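Local structure of putative malic enzyme ((S)-malate:NAD+ oxidoreductase (decarboxylating)) (Streptococcus pyogenes, 2A9F) at the interface of chains A and B. The protein probably catalyses the NAD+-dependent oxidative decarboxylation of (S)-malate to pyruvate, with a divalent cation, magnesium or manganese, as cofactor. Sequence-based numbering; all coordinates share one arbitrary frame. Chains: chain A/B, putative malic enzyme ((S)-malate:NAD+ oxidoreductase (decarboxylating)).

Contact 1: the interface of chains A and B. Residues chain A 41-46, 49; chain B 8-9, 12, 78, 80.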
loop_
_atom_site.group_PDB
_atom_site.type_symbol
_atom_site.label_atom_id
_atom_site.label_comp_id
_atom_site.label_asym_id
_atom_site.label_seq_id
_atom_site.Cartn_x
_atom_site.Cartn_y
_atom_site.Cartn_z
ATOM N N THR A 41 -11.442 -15.059 8.824
ATOM C CA THR A 41 -11.478 -15.662 10.157
ATOM C C THR A 41 -11.122 -17.138 10.348
ATOM O O THR A 41 -10.010 -17.440 10.801
ATOM C CB THR A 41 -12.829 -15.375 10.859
ATOM O OG1 THR A 41 -13.086 -13.964 10.848
ATOM C CG2 THR A 41 -12.785 -15.842 12.308
ATOM N N PRO A 42 -12.035 -18.083 10.026
ATOM C CA PRO A 42 -11.630 -19.483 10.244
ATOM C C PRO A 42 -10.569 -20.063 9.288
ATOM O O PRO A 42 -9.401 -20.198 9.663
ATOM C CB PRO A 42 -12.959 -20.235 10.201
ATOM C CG PRO A 42 -13.743 -19.447 9.207
ATOM C CD PRO A 42 -13.431 -17.999 9.551
ATOM N N GLY A 43 -10.964 -20.392 8.061
ATOM C CA GLY A 43 -10.027 -20.958 7.093
ATOM C C GLY A 43 -8.701 -20.244 6.844
ATOM O O GLY A 43 -7.637 -20.872 6.823
ATOM N N VAL A 44 -8.759 -18.931 6.645
ATOM C CA VAL A 44 -7.564 -18.134 6.387
ATOM C C VAL A 44 -6.392 -18.451 7.315
ATOM O O VAL A 44 -5.236 -18.239 6.954
ATOM C CB VAL A 44 -7.873 -16.607 6.489
ATOM C CG1 VAL A 44 -8.027 -16.194 7.940
ATOM C CG2 VAL A 44 -6.786 -15.814 5.825
ATOM N N ALA A 45 -6.681 -18.953 8.509
ATOM C CA ALA A 45 -5.617 -19.264 9.459
ATOM C C ALA A 45 -4.615 -20.286 8.918
ATOM O O ALA A 45 -3.447 -20.296 9.327
ATOM C CB ALA A 45 -6.211 -19.771 10.754
ATOM N N SER A 46 -5.077 -21.135 7.999
ATOM C CA SER A 46 -4.227 -22.176 7.424
ATOM C C SER A 46 -3.399 -21.680 6.246
ATOM O O SER A 46 -2.437 -22.329 5.842
ATOM C CB SER A 46 -5.077 -23.372 6.999
ATOM O OG SER A 46 -6.085 -22.950 6.108
ATOM N N SER A 49 -0.558 -20.238 8.104
ATOM C CA SER A 49 0.257 -21.349 8.575
ATOM C C SER A 49 1.213 -21.944 7.550
ATOM O O SER A 49 2.382 -22.184 7.858
ATOM C CB SER A 49 -0.634 -22.459 9.139
ATOM O OG SER A 49 -0.907 -22.247 10.511
ATOM N N GLY B 8 -12.550 -25.774 5.479
ATOM C CA GLY B 8 -12.532 -24.518 4.756
ATOM C C GLY B 8 -11.086 -24.101 4.595
ATOM O O GLY B 8 -10.640 -23.744 3.501
ATOM N N GLN B 9 -10.351 -24.181 5.701
ATOM C CA GLN B 9 -8.941 -23.825 5.736
ATOM C C GLN B 9 -8.192 -24.420 4.547
ATOM O O GLN B 9 -7.206 -23.858 4.068
ATOM C CB GLN B 9 -8.340 -24.288 7.066
ATOM C CG GLN B 9 -8.991 -23.599 8.271
ATOM C CD GLN B 9 -8.442 -24.053 9.609
ATOM O OE1 GLN B 9 -8.542 -25.231 9.971
ATOM N NE2 GLN B 9 -7.862 -23.120 10.356
ATOM N N LEU B 12 -10.306 -23.968 0.612
ATOM C CA LEU B 12 -10.203 -22.600 0.166
ATOM C C LEU B 12 -9.149 -22.545 -0.919
ATOM O O LEU B 12 -9.471 -22.680 -2.106
ATOM C CB LEU B 12 -9.840 -21.661 1.325
ATOM C CG LEU B 12 -8.495 -21.538 2.039
ATOM C CD1 LEU B 12 -7.597 -20.542 1.313
ATOM C CD2 LEU B 12 -8.755 -21.035 3.453
ATOM N N LEU B 78 -4.294 -13.784 14.134
ATOM C CA LEU B 78 -5.342 -14.697 14.596
ATOM C C LEU B 78 -4.772 -16.086 14.877
ATOM O O LEU B 78 -4.392 -16.893 14.030
ATOM C CB LEU B 78 -6.460 -14.781 13.554
ATOM C CG LEU B 78 -7.735 -15.511 13.978
ATOM C CD1 LEU B 78 -8.504 -14.694 15.005
ATOM C CD2 LEU B 78 -8.610 -15.811 12.770
ATOM N N LEU B 80 -2.233 -17.486 16.027
ATOM C CA LEU B 80 -0.989 -18.173 15.693
ATOM C C LEU B 80 0.260 -17.471 16.232
ATOM O O LEU B 80 1.380 -17.937 16.011
ATOM C CB LEU B 80 -0.892 -18.310 14.176
ATOM C CG LEU B 80 -2.204 -18.767 13.523
ATOM C CD1 LEU B 80 -2.071 -18.763 11.994
ATOM C CD2 LEU B 80 -2.570 -20.141 14.039
#
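A:Ser46 and B:Gln9 make the main polar link in this part of the interface between the two chains of the deposited assembly, probably the biological dimer. The hydroxyl OG of A:Ser46 donates to the backbone O of B:Gln9 at 2.5 Å, a very short bond of doubtful exact geometry: OG stands above the carbonyl plane, not on a lone pair, with a C=O...OG angle of 102°. The same OG lies 2.7 Å from the O of A:Gly43, meeting that carbonyl much straighter, at 153°. The hydroxyl's single hydrogen must be shared between, or alternate between, the two backbone oxygens; a chi1 of 56° sets OG between the backbone N and the carbonyl carbon. Beside it, CB of A:Ser46 packs 3.4 Å from CB of B:Gln9. The chain of B:Gln9, extended beyond CG, leads toward A:Pro42, whose O receives a weak hydrogen bond from its amide NE2 at 3.4 Å. Further out, B:Leu12 puts CD2 3.9 Å from CA of A:Gly43, and CD2 of B:Leu78 lies 3.9 Å from CA of A:Thr41. Loop 41-44 leads into helix 45-53, which carries A:Ser46 on its first turn. Near that start, CD1 of B:Leu80 rests 3.4 Å from the backbone O of A:Ala45.

Contact 2: the interface of chains A and B. Residues chain A 12, 15, 86-87, 90-91; chain B 44, 47-48, 51, 61-62.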
loop_
_atom_site.group_PDB
_atom_site.type_symbol
_atom_site.label_atom_id
_atom_site.label_comp_id
_atom_site.label_asym_id
_atom_site.label_seq_id
_atom_site.Cartn_x
_atom_site.Cartn_y
_atom_site.Cartn_z
ATOM N N LEU A 12 -10.254 17.771 -14.246
ATOM C CA LEU A 12 -9.808 17.784 -12.868
ATOM C C LEU A 12 -11.112 17.327 -12.223
ATOM O O LEU A 12 -11.164 16.896 -11.063
ATOM C CB LEU A 12 -9.470 19.223 -12.478
ATOM C CG LEU A 12 -8.993 19.655 -11.094
ATOM C CD1 LEU A 12 -7.990 18.685 -10.512
ATOM C CD2 LEU A 12 -8.371 21.020 -11.244
ATOM N N ALA A 15 -11.189 13.818 -11.108
ATOM C CA ALA A 15 -10.663 13.410 -9.814
ATOM C C ALA A 15 -11.766 13.566 -8.779
ATOM O O ALA A 15 -12.030 12.658 -7.982
ATOM C CB ALA A 15 -9.462 14.258 -9.435
ATOM N N GLU A 86 0.971 14.339 -0.610
ATOM C CA GLU A 86 -0.434 14.390 -1.042
ATOM C C GLU A 86 -0.596 14.870 -2.485
ATOM O O GLU A 86 -1.294 14.236 -3.280
ATOM C CB GLU A 86 -1.278 15.288 -0.126
ATOM C CG GLU A 86 -1.470 14.752 1.276
ATOM C CD GLU A 86 -0.543 15.399 2.290
ATOM O OE1 GLU A 86 0.623 15.688 1.938
ATOM O OE2 GLU A 86 -0.981 15.607 3.445
ATOM N N ALA A 87 0.052 15.988 -2.817
ATOM C CA ALA A 87 -0.016 16.554 -4.168
ATOM C C ALA A 87 0.551 15.597 -5.217
ATOM O O ALA A 87 0.205 15.680 -6.395
ATOM C CB ALA A 87 0.734 17.883 -4.221
ATOM N N PRO A 90 -1.931 11.997 -7.120
ATOM C CA PRO A 90 -2.588 11.910 -8.433
ATOM C C PRO A 90 -1.668 11.276 -9.474
ATOM O O PRO A 90 -2.112 10.487 -10.304
ATOM C CB PRO A 90 -2.901 13.369 -8.764
ATOM C CG PRO A 90 -3.131 13.951 -7.441
ATOM C CD PRO A 90 -2.024 13.368 -6.595
ATOM N N VAL A 91 -0.385 11.623 -9.419
ATOM C CA VAL A 91 0.587 11.089 -10.363
ATOM C C VAL A 91 0.970 9.632 -10.065
ATOM O O VAL A 91 1.112 8.820 -10.979
ATOM C CB VAL A 91 1.863 11.955 -10.383
ATOM C CG1 VAL A 91 2.914 11.333 -11.292
ATOM C CG2 VAL A 91 1.522 13.351 -10.853
ATOM N N VAL B 44 -2.916 15.311 -15.593
ATOM C CA VAL B 44 -2.803 15.043 -14.176
ATOM C C VAL B 44 -1.981 16.145 -13.480
ATOM O O VAL B 44 -2.089 16.335 -12.265
ATOM C CB VAL B 44 -2.169 13.655 -13.928
ATOM C CG1 VAL B 44 -0.804 13.589 -14.545
ATOM C CG2 VAL B 44 -2.106 13.365 -12.436
ATOM N N VAL B 47 -4.030 18.439 -11.464
ATOM C CA VAL B 47 -4.548 17.850 -10.235
ATOM C C VAL B 47 -3.507 17.971 -9.133
ATOM O O VAL B 47 -3.833 18.346 -8.002
ATOM C CB VAL B 47 -4.892 16.362 -10.412
ATOM C CG1 VAL B 47 -5.421 15.799 -9.100
ATOM C CG2 VAL B 47 -5.915 16.194 -11.524
ATOM N N SER B 48 -2.261 17.639 -9.464
ATOM C CA SER B 48 -1.173 17.737 -8.499
ATOM C C SER B 48 -1.028 19.177 -7.999
ATOM O O SER B 48 -1.005 19.431 -6.790
ATOM C CB SER B 48 0.143 17.283 -9.132
ATOM O OG SER B 48 0.152 15.876 -9.329
ATOM N N ILE B 51 -3.805 20.443 -5.745
ATOM C CA ILE B 51 -3.644 19.897 -4.407
ATOM C C ILE B 51 -2.464 20.549 -3.707
ATOM O O ILE B 51 -2.485 20.716 -2.488
ATOM C CB ILE B 51 -3.429 18.361 -4.450
ATOM C CG1 ILE B 51 -4.722 17.673 -4.865
ATOM C CG2 ILE B 51 -2.968 17.838 -3.078
ATOM C CD1 ILE B 51 -4.543 16.209 -5.096
ATOM N N LEU B 61 -9.556 14.822 -4.344
ATOM C CA LEU B 61 -9.075 14.344 -5.647
ATOM C C LEU B 61 -8.183 13.097 -5.708
ATOM O O LEU B 61 -7.736 12.695 -6.795
ATOM C CB LEU B 61 -8.352 15.498 -6.348
ATOM C CG LEU B 61 -9.018 16.872 -6.222
ATOM C CD1 LEU B 61 -8.033 17.976 -6.603
ATOM C CD2 LEU B 61 -10.258 16.909 -7.087
ATOM N N THR B 62 -7.914 12.481 -4.562
ATOM C CA THR B 62 -7.061 11.301 -4.556
ATOM C C THR B 62 -7.783 10.195 -3.820
ATOM O O THR B 62 -8.747 10.464 -3.095
ATOM C CB THR B 62 -5.701 11.602 -3.880
ATOM O OG1 THR B 62 -5.892 11.795 -2.481
ATOM C CG2 THR B 62 -5.114 12.866 -4.439
#
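Helix 85-102 of chain A lies against helix 44-53 of chain B, while A:Leu12, in the loop just before helix 13-18, meets B:Val47 and B:Leu61, and A:Ala15, in that helix, meets B:Leu61 at the end of helix 58-61. This is a mainly apolar helix-packing patch of the two-fold interface, centred on the ring of A:Pro90. Its CG lies 3.4 Å from CG1 of B:Val47, the two side chains crossing obliquely, and meets CD1 of B:Ile51 tip to tip at 3.5 Å. B:Val47 works in two directions: CG1, anti to the backbone N (chi1 180°), turns to the proline, while CG2 touches CD1 of A:Leu12 at 3.4 Å. The other branch of B:Ile51, CG2, sits 3.4 Å from CA of A:Ala87. At the far edge the CB atoms of A:Ala15 and B:Leu61 are 3.5 Å apart. A polar bond is set into this surface: OG of B:Ser48 donates to the backbone O of A:Ala87 at 2.9 Å, with a C=O...OG angle of 165°. CG2 of A:Val91 lies beside that hydroxyl. A:Glu86, A:Ala87, A:Pro90 and A:Val91 belong to the N-terminal half of helix 85-102, whose early turns dock onto the partner's N-terminal region.

Contact 3: the interface of chains A and B. Residues chain A 94, 97-98, 101-102; chain B 30, 36, 40.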
loop_
_atom_site.group_PDB
_atom_site.type_symbol
_atom_site.label_atom_id
_atom_site.label_comp_id
_atom_site.label_asym_id
_atom_site.label_seq_id
_atom_site.Cartn_x
_atom_site.Cartn_y
_atom_site.Cartn_z
ATOM N N GLY A 94 -1.840 7.507 -10.988
ATOM C CA GLY A 94 -2.012 7.512 -12.427
ATOM C C GLY A 94 -1.014 6.501 -12.959
ATOM O O GLY A 94 -1.301 5.673 -13.828
ATOM N N ALA A 97 -2.235 3.115 -12.477
ATOM C CA ALA A 97 -3.310 2.690 -13.367
ATOM C C ALA A 97 -2.704 2.188 -14.690
ATOM O O ALA A 97 -3.311 1.351 -15.387
ATOM C CB ALA A 97 -4.291 3.834 -13.622
ATOM N N LEU A 98 -1.510 2.684 -15.025
ATOM C CA LEU A 98 -0.849 2.253 -16.238
ATOM C C LEU A 98 -0.320 0.853 -16.032
ATOM O O LEU A 98 -0.444 -0.006 -16.914
ATOM C CB LEU A 98 0.295 3.192 -16.601
ATOM C CG LEU A 98 -0.150 4.635 -16.875
ATOM C CD1 LEU A 98 1.024 5.427 -17.391
ATOM C CD2 LEU A 98 -1.292 4.665 -17.887
ATOM N N ALA A 101 -3.240 -1.285 -16.639
ATOM C CA ALA A 101 -3.782 -1.243 -17.999
ATOM C C ALA A 101 -2.866 -1.822 -19.104
ATOM O O ALA A 101 -3.318 -2.570 -19.967
ATOM C CB ALA A 101 -4.191 0.182 -18.340
ATOM N N PHE A 102 -1.582 -1.492 -19.072
ATOM C CA PHE A 102 -0.651 -1.988 -20.081
ATOM C C PHE A 102 -0.103 -3.388 -19.815
ATOM O O PHE A 102 0.171 -4.147 -20.733
ATOM C CB PHE A 102 0.485 -0.981 -20.251
ATOM C CG PHE A 102 0.049 0.300 -20.904
ATOM C CD1 PHE A 102 0.952 1.315 -21.157
ATOM C CD2 PHE A 102 -1.278 0.482 -21.278
ATOM C CE1 PHE A 102 0.547 2.497 -21.774
ATOM C CE2 PHE A 102 -1.688 1.656 -21.892
ATOM C CZ PHE A 102 -0.766 2.668 -22.140
ATOM N N ILE B 30 -8.943 4.397 -19.641
ATOM C CA ILE B 30 -7.585 4.306 -20.110
ATOM C C ILE B 30 -7.649 4.099 -21.606
ATOM O O ILE B 30 -7.978 5.002 -22.364
ATOM C CB ILE B 30 -6.840 3.152 -19.442
ATOM C CG1 ILE B 30 -7.037 3.188 -17.945
ATOM C CG2 ILE B 30 -5.350 3.205 -19.773
ATOM C CD1 ILE B 30 -6.493 4.440 -17.294
ATOM N N LEU B 36 -5.474 8.521 -21.618
ATOM C CA LEU B 36 -4.210 8.531 -20.894
ATOM C C LEU B 36 -3.738 9.960 -20.678
ATOM O O LEU B 36 -3.078 10.275 -19.678
ATOM C CB LEU B 36 -3.174 7.745 -21.698
ATOM C CG LEU B 36 -1.714 7.732 -21.249
ATOM C CD1 LEU B 36 -1.630 7.268 -19.791
ATOM C CD2 LEU B 36 -0.906 6.817 -22.168
ATOM N N TYR B 40 -3.218 10.827 -16.894
ATOM C CA TYR B 40 -1.793 10.973 -16.681
ATOM C C TYR B 40 -1.323 12.287 -17.289
ATOM O O TYR B 40 -2.091 13.250 -17.388
ATOM C CB TYR B 40 -1.026 9.796 -17.288
ATOM C CG TYR B 40 0.309 9.554 -16.613
ATOM C CD1 TYR B 40 0.395 9.453 -15.218
ATOM C CD2 TYR B 40 1.484 9.459 -17.352
ATOM C CE1 TYR B 40 1.617 9.273 -14.578
ATOM C CE2 TYR B 40 2.715 9.274 -16.725
ATOM C CZ TYR B 40 2.775 9.185 -15.337
ATOM O OH TYR B 40 3.995 9.021 -14.710
#
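No hydrogen bond or salt bridge links A:Leu98 and A:Ala101 to B:Leu36 and B:Ile30; with no N or O of one chain within bonding distance of the other, this patch of the interface between the chains rests on side-chain packing. At its middle, the tips of two leucines meet at about a right angle: CD2 of A:Leu98 lies 3.2 Å from CD1 of B:Leu36, a tight methyl contact. B:Leu36 stands on helix 33-39 with CG anti to the backbone N (chi1 173°), which carries its two branches toward helix 85-102; CD1 goes to A:Leu98, and CD2 approaches CZ at the ring tip of A:Phe102 at 4.2 Å. One turn along the same helix from A:Ala97, CB of A:Ala101 takes the branch methyl CG2 of B:Ile30 at 3.5 Å. B:Ile30 comes from a loop, and its CD1 points toward CB of A:Ala97 at 4.3 Å. B:Tyr40, the predicted proton donor, closes the other end of the patch. The backbone of A:Gly94 lies beyond the rim, displaced to the same side of the ring as A:Leu98, with its C atom 4.0 Å from CD1 of B:Tyr40. This glycine directly precedes A:Lys95, the predicted proton acceptor, which suggests that the two chains contribute to one active site. Over one face of the tyrosine ring, offset toward the rim, CD1 of A:Leu98 stands 4.1 Å from CD2 of B:Tyr40.

Contacts 2 and 3 are neighbours, with C-alpha centres about 14 Å apart, and both use helix 85-102 of chain A: contact 2 its earlier turns, contact 3 its later ones. Contact 1 lies about 39 Å from contact 2 and about 35 Å from contact 3. Contact 1 uses helix 45-53 of chain A, and contact 2 the equivalent helix 44-53 of chain B. The two-fold axis repeats every patch with the chains exchanged. Predicted catalytic A:Tyr40 and A:Lys95 lie about 5 Å from the centre of contact 1 and about 6 Å from that of contact 3; each active site may combine A:Lys95 with B:Tyr40, or the reverse.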